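PDB 5OQR: condensin complex subunit 3 from Schizosaccharomyces pombe, which serves as a regulatory subunit of condensin, the complex required to convert interphase chromatin into condensed, mitotic-like chromosomes. Local coordinates for residues Q301-L306 and E364-I369; E716-A721 and F729-L734. All blocks are in the same frame, centred on the assembly; numbering follows the deposited sequence.

Contact 1 of 2, residues Q301-L306 and E364-I369; sequences QFWLEL and EQLLYI
Leu366 is the first residue of 364-369 to touch 301-306, and it makes two of the three close approaches. Its methyl CD2 lies 4.0 Å from CZ3 of Trp303 and 4.1 Å from CD1 of Leu306. The two encounters differ in direction: Leu366 runs alongside Trp303, the two heading opposite ways, whereas it meets Leu306 tip to tip. CD2 arrives at the edge of the indole, close to the ring plane. With its CG anti to the carbonyl carbon (chi1 -57°), Trp303 carries the six-membered part of its ring across to the helix 356-372, although its CB does not head straight for that helix.

The backbones stay well apart, 10.1 Å between CA of Trp303 and CA of Leu366, and side chains alone bridge the gap. This is packing within an all-helical, HEAT-repeat-containing solenoid: the short helix 300-304 and the loop residue Leu306 are joined to the long helix 356-372 by a buried, wholly apolar contact. Helix 336-348 contributes to the same packing, with Tyr342 stacked on Trp303 and both Leu339 and Ile343 against Leu366.

One turn on from Leu366, Ile369 points its CB toward 301-306. Its CD1 is the second methyl at the edge of the indole, 4.4 Å from the same CZ3 of Trp303. On one face of that indole, CD2 of Phe302 stands over the centre, 3.8 Å above the plane.

Contact 2 of 2, residues E716-A721 and F729-L734; sequences ESLPNA and FMISLL
Leu718 and Met730 mark the nearest approach of the two backbones, with 7.0 Å between their CA atoms. Residues 716-721 lie at the C-terminal part of helix 706-717 and run into the turn, and 729-734 belongs to helix 725-736; together they pack across the helical hairpin of the ninth HEAT repeat. Ala721 N bonds back to Ser717 O over 3.2 Å, keeping the chain coiled just past Leu718. From the first turn of helix 725-736, Arg727 gives hydrogen bonds to the carbonyl oxygens of Leu718 and Pro719, tying the turn to the second helix.

Leu718 carries most of the side-chain contact. Its CD2 sits 3.5 Å from CB of Met730, close to the base of that side chain, and the two side chains run alongside with opposite headings. The same methyl lies 3.8 Å from CG1 of Ile731. Here the two side chains are roughly perpendicular, and the second branch of the leucine, CD1, also approaches CG1 of Ile731, at 4.1 Å. Both methyls of Leu718 thus rest against the same side of that methylene. Ile731 is also touched by Ile772 and Leu773 of helix 767-785.

Met730 doubles back through bends at chi2 (-56°) and chi3 (-70°), which bring its terminal methyl toward Ser717. That serine's OG is hydrogen-bonded to the carbonyl oxygen of Ile714, and lies 4.2 Å from CE of Met730.

Overall arrangement
Both segments of contact 1 precede those of contact 2 in the sequence, and the two contacts lie on opposite sides of the chain's centre. Their centres are 66 Å apart, with about 47 Å between nearest atoms, and they have no helix in common. Contact 1 joins helices 300-304 and 356-372 across a 57-residue interval, whereas in contact 2 only seven residues separate the segments, both within the ninth HEAT repeat. One therefore links more distant parts of the chain and the other a single hairpin. In a chain of helices and turns with HEAT repeats along it, both are consistent with a long, curved solenoid. Neither contact touches the other protein chain of the assembly.

Contact 1 of 2, residues Q301-L306 and E364-I369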
# COMPACT_ATOMS: atom_id res chain seq x y z
N GLN A 301 -1.71 21.26 -35.95
CA GLN A 301 -2.41 20.02 -36.27
C GLN A 301 -2.71 19.21 -35.02
O GLN A 301 -3.79 18.62 -34.89
CB GLN A 301 -1.57 19.20 -37.25
CG GLN A 301 -2.15 17.84 -37.63
CD GLN A 301 -1.08 16.85 -38.06
OE1 GLN A 301 0.11 17.11 -37.93
NE2 GLN A 301 -1.51 15.71 -38.58
N PHE A 302 -1.76 19.16 -34.09
CA PHE A 302 -1.94 18.36 -32.88
C PHE A 302 -3.18 18.79 -32.12
O PHE A 302 -3.93 17.94 -31.61
CB PHE A 302 -0.69 18.48 -32.00
CG PHE A 302 -0.80 17.76 -30.69
CD1 PHE A 302 -0.32 16.47 -30.55
CD2 PHE A 302 -1.39 18.37 -29.59
CE1 PHE A 302 -0.41 15.81 -29.34
CE2 PHE A 302 -1.49 17.71 -28.38
CZ PHE A 302 -1.00 16.43 -28.26
N TRP A 303 -3.43 20.09 -32.03
CA TRP A 303 -4.52 20.61 -31.22
C TRP A 303 -5.87 20.57 -31.94
O TRP A 303 -6.91 20.64 -31.28
CB TRP A 303 -4.21 22.04 -30.79
CG TRP A 303 -2.93 22.13 -30.04
CD1 TRP A 303 -1.70 22.44 -30.55
CD2 TRP A 303 -2.73 21.87 -28.65
NE1 TRP A 303 -0.76 22.41 -29.56
CE2 TRP A 303 -1.36 22.05 -28.38
CE3 TRP A 303 -3.58 21.50 -27.61
CZ2 TRP A 303 -0.82 21.88 -27.11
CZ3 TRP A 303 -3.04 21.33 -26.34
CH2 TRP A 303 -1.68 21.53 -26.11
N LEU A 304 -5.87 20.47 -33.27
CA LEU A 304 -7.12 20.39 -34.02
C LEU A 304 -7.63 18.97 -34.17
O LEU A 304 -8.80 18.78 -34.53
CB LEU A 304 -6.94 21.02 -35.40
CG LEU A 304 -6.35 22.43 -35.42
CD1 LEU A 304 -6.16 22.91 -36.84
CD2 LEU A 304 -7.23 23.40 -34.64
N GLU A 305 -6.79 17.97 -33.91
CA GLU A 305 -7.16 16.57 -33.98
C GLU A 305 -6.97 15.88 -32.64
O GLU A 305 -6.46 14.76 -32.55
CB GLU A 305 -6.35 15.86 -35.07
CG GLU A 305 -6.60 16.38 -36.47
CD GLU A 305 -5.58 15.86 -37.47
OE1 GLU A 305 -4.90 16.68 -38.10
OE2 GLU A 305 -5.46 14.62 -37.61
N LEU A 306 -7.37 16.55 -31.56
CA LEU A 306 -7.13 16.04 -30.22
C LEU A 306 -7.94 14.77 -29.97
O LEU A 306 -9.06 14.60 -30.44
CB LEU A 306 -7.48 17.09 -29.17
CG LEU A 306 -6.46 18.20 -28.95
CD1 LEU A 306 -7.04 19.29 -28.08
CD2 LEU A 306 -5.18 17.66 -28.33
N GLU A 364 -11.57 18.58 -20.28
CA GLU A 364 -11.00 18.48 -18.94
C GLU A 364 -9.50 18.73 -18.97
O GLU A 364 -8.97 19.51 -18.17
CB GLU A 364 -11.31 17.10 -18.36
CG GLU A 364 -10.91 16.91 -16.92
CD GLU A 364 -11.36 15.57 -16.38
OE1 GLU A 364 -10.61 14.96 -15.58
OE2 GLU A 364 -12.45 15.11 -16.76
N GLN A 365 -8.79 18.08 -19.89
CA GLN A 365 -7.35 18.26 -19.98
C GLN A 365 -6.98 19.70 -20.32
O GLN A 365 -6.01 20.24 -19.78
CB GLN A 365 -6.76 17.29 -21.01
CG GLN A 365 -7.04 15.83 -20.72
CD GLN A 365 -6.79 15.47 -19.27
OE1 GLN A 365 -5.78 15.87 -18.68
NE2 GLN A 365 -7.71 14.72 -18.68
N LEU A 366 -7.74 20.33 -21.22
CA LEU A 366 -7.43 21.70 -21.61
C LEU A 366 -7.64 22.67 -20.46
O LEU A 366 -6.89 23.63 -20.30
CB LEU A 366 -8.27 22.10 -22.82
CG LEU A 366 -8.04 21.31 -24.11
CD1 LEU A 366 -8.95 21.84 -25.21
CD2 LEU A 366 -6.59 21.38 -24.55
N LEU A 367 -8.67 22.44 -19.65
CA LEU A 367 -8.89 23.28 -18.47
C LEU A 367 -7.74 23.13 -17.48
O LEU A 367 -7.34 24.11 -16.84
CB LEU A 367 -10.22 22.93 -17.82
CG LEU A 367 -11.46 23.31 -18.62
CD1 LEU A 367 -12.70 22.64 -18.05
CD2 LEU A 367 -11.64 24.82 -18.62
N TYR A 368 -7.21 21.91 -17.33
CA TYR A 368 -6.07 21.71 -16.44
C TYR A 368 -4.86 22.49 -16.93
O TYR A 368 -4.15 23.11 -16.13
CB TYR A 368 -5.73 20.22 -16.34
CG TYR A 368 -6.57 19.47 -15.33
CD1 TYR A 368 -6.69 19.91 -14.03
CD2 TYR A 368 -7.23 18.30 -15.69
CE1 TYR A 368 -7.45 19.22 -13.10
CE2 TYR A 368 -8.00 17.61 -14.78
CZ TYR A 368 -8.10 18.07 -13.49
OH TYR A 368 -8.87 17.39 -12.57
N ILE A 369 -4.60 22.47 -18.24
CA ILE A 369 -3.52 23.28 -18.79
C ILE A 369 -3.78 24.75 -18.50
O ILE A 369 -2.85 25.51 -18.18
CB ILE A 369 -3.37 23.02 -20.30
CG1 ILE A 369 -3.02 21.55 -20.54
CG2 ILE A 369 -2.30 23.92 -20.90
CD1 ILE A 369 -3.16 21.11 -21.98

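Contact 2 of 2, residues E716-A721 and F729-L734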
# COMPACT_ATOMS: atom_id res chain seq x y z
N GLU A 716 -2.39 -1.16 38.21
CA GLU A 716 -3.65 -0.69 38.76
C GLU A 716 -4.86 -1.36 38.13
O GLU A 716 -5.96 -1.29 38.70
CB GLU A 716 -3.76 0.82 38.59
CG GLU A 716 -2.88 1.61 39.55
CD GLU A 716 -2.78 3.07 39.19
OE1 GLU A 716 -3.28 3.45 38.11
OE2 GLU A 716 -2.21 3.85 39.98
N SER A 717 -4.70 -2.01 36.98
CA SER A 717 -5.82 -2.65 36.29
C SER A 717 -5.84 -4.16 36.45
O SER A 717 -6.87 -4.78 36.17
CB SER A 717 -5.77 -2.31 34.79
OG SER A 717 -4.86 -3.15 34.11
N LEU A 718 -4.74 -4.77 36.90
CA LEU A 718 -4.73 -6.22 37.09
C LEU A 718 -5.84 -6.70 38.02
O LEU A 718 -6.42 -7.77 37.74
CB LEU A 718 -3.36 -6.66 37.62
CG LEU A 718 -2.19 -6.54 36.65
CD1 LEU A 718 -0.88 -6.77 37.39
CD2 LEU A 718 -2.33 -7.51 35.49
N PRO A 719 -6.18 -6.01 39.11
CA PRO A 719 -7.30 -6.49 39.94
C PRO A 719 -8.61 -6.63 39.18
O PRO A 719 -9.33 -7.61 39.38
CB PRO A 719 -7.39 -5.42 41.04
CG PRO A 719 -6.04 -4.82 41.10
CD PRO A 719 -5.52 -4.84 39.70
N ASN A 720 -8.93 -5.67 38.31
CA ASN A 720 -10.19 -5.73 37.57
C ASN A 720 -10.15 -6.76 36.46
O ASN A 720 -11.21 -7.19 35.98
CB ASN A 720 -10.52 -4.35 37.00
CG ASN A 720 -10.67 -3.30 38.08
OD1 ASN A 720 -11.16 -3.58 39.17
ND2 ASN A 720 -10.23 -2.08 37.78
N ALA A 721 -8.96 -7.18 36.02
CA ALA A 721 -8.86 -8.29 35.10
C ALA A 721 -9.38 -9.56 35.76
O ALA A 721 -9.46 -9.68 36.98
CB ALA A 721 -7.41 -8.49 34.65
N PHE A 729 -2.22 -12.38 30.71
CA PHE A 729 -1.79 -11.67 29.52
C PHE A 729 -1.35 -10.25 29.84
O PHE A 729 -0.37 -9.76 29.28
CB PHE A 729 -2.92 -11.66 28.48
CG PHE A 729 -2.57 -10.92 27.23
CD1 PHE A 729 -3.16 -9.71 26.93
CD2 PHE A 729 -1.62 -11.43 26.36
CE1 PHE A 729 -2.82 -9.03 25.79
CE2 PHE A 729 -1.28 -10.76 25.21
CZ PHE A 729 -1.88 -9.55 24.92
N MET A 730 -2.06 -9.57 30.75
CA MET A 730 -1.67 -8.22 31.11
C MET A 730 -0.29 -8.19 31.75
O MET A 730 0.46 -7.23 31.56
CB MET A 730 -2.71 -7.61 32.06
CG MET A 730 -4.11 -7.52 31.46
SD MET A 730 -4.18 -6.62 29.91
CE MET A 730 -3.87 -4.94 30.46
N ILE A 731 0.06 -9.23 32.51
CA ILE A 731 1.40 -9.32 33.09
C ILE A 731 2.43 -9.57 32.00
O ILE A 731 3.55 -9.06 32.06
CB ILE A 731 1.43 -10.40 34.18
CG1 ILE A 731 0.60 -9.97 35.38
CG2 ILE A 731 2.87 -10.70 34.62
CD1 ILE A 731 0.28 -11.09 36.35
N SER A 732 2.06 -10.35 30.98
CA SER A 732 2.96 -10.62 29.87
C SER A 732 3.50 -9.33 29.26
O SER A 732 4.63 -9.31 28.74
CB SER A 732 2.24 -11.44 28.80
OG SER A 732 1.09 -10.75 28.33
N LEU A 733 2.72 -8.25 29.30
CA LEU A 733 3.14 -7.01 28.66
C LEU A 733 4.29 -6.34 29.40
O LEU A 733 5.11 -5.66 28.77
CB LEU A 733 1.95 -6.06 28.55
CG LEU A 733 0.71 -6.68 27.91
CD1 LEU A 733 -0.45 -5.71 27.94
CD2 LEU A 733 1.01 -7.12 26.48
N LEU A 734 4.37 -6.52 30.72
CA LEU A 734 5.46 -5.92 31.49
C LEU A 734 6.81 -6.36 30.96
O LEU A 734 7.78 -5.60 31.03
CB LEU A 734 5.32 -6.29 32.96
CG LEU A 734 4.16 -5.61 33.70
CD1 LEU A 734 3.82 -6.39 34.96
CD2 LEU A 734 4.51 -4.18 34.04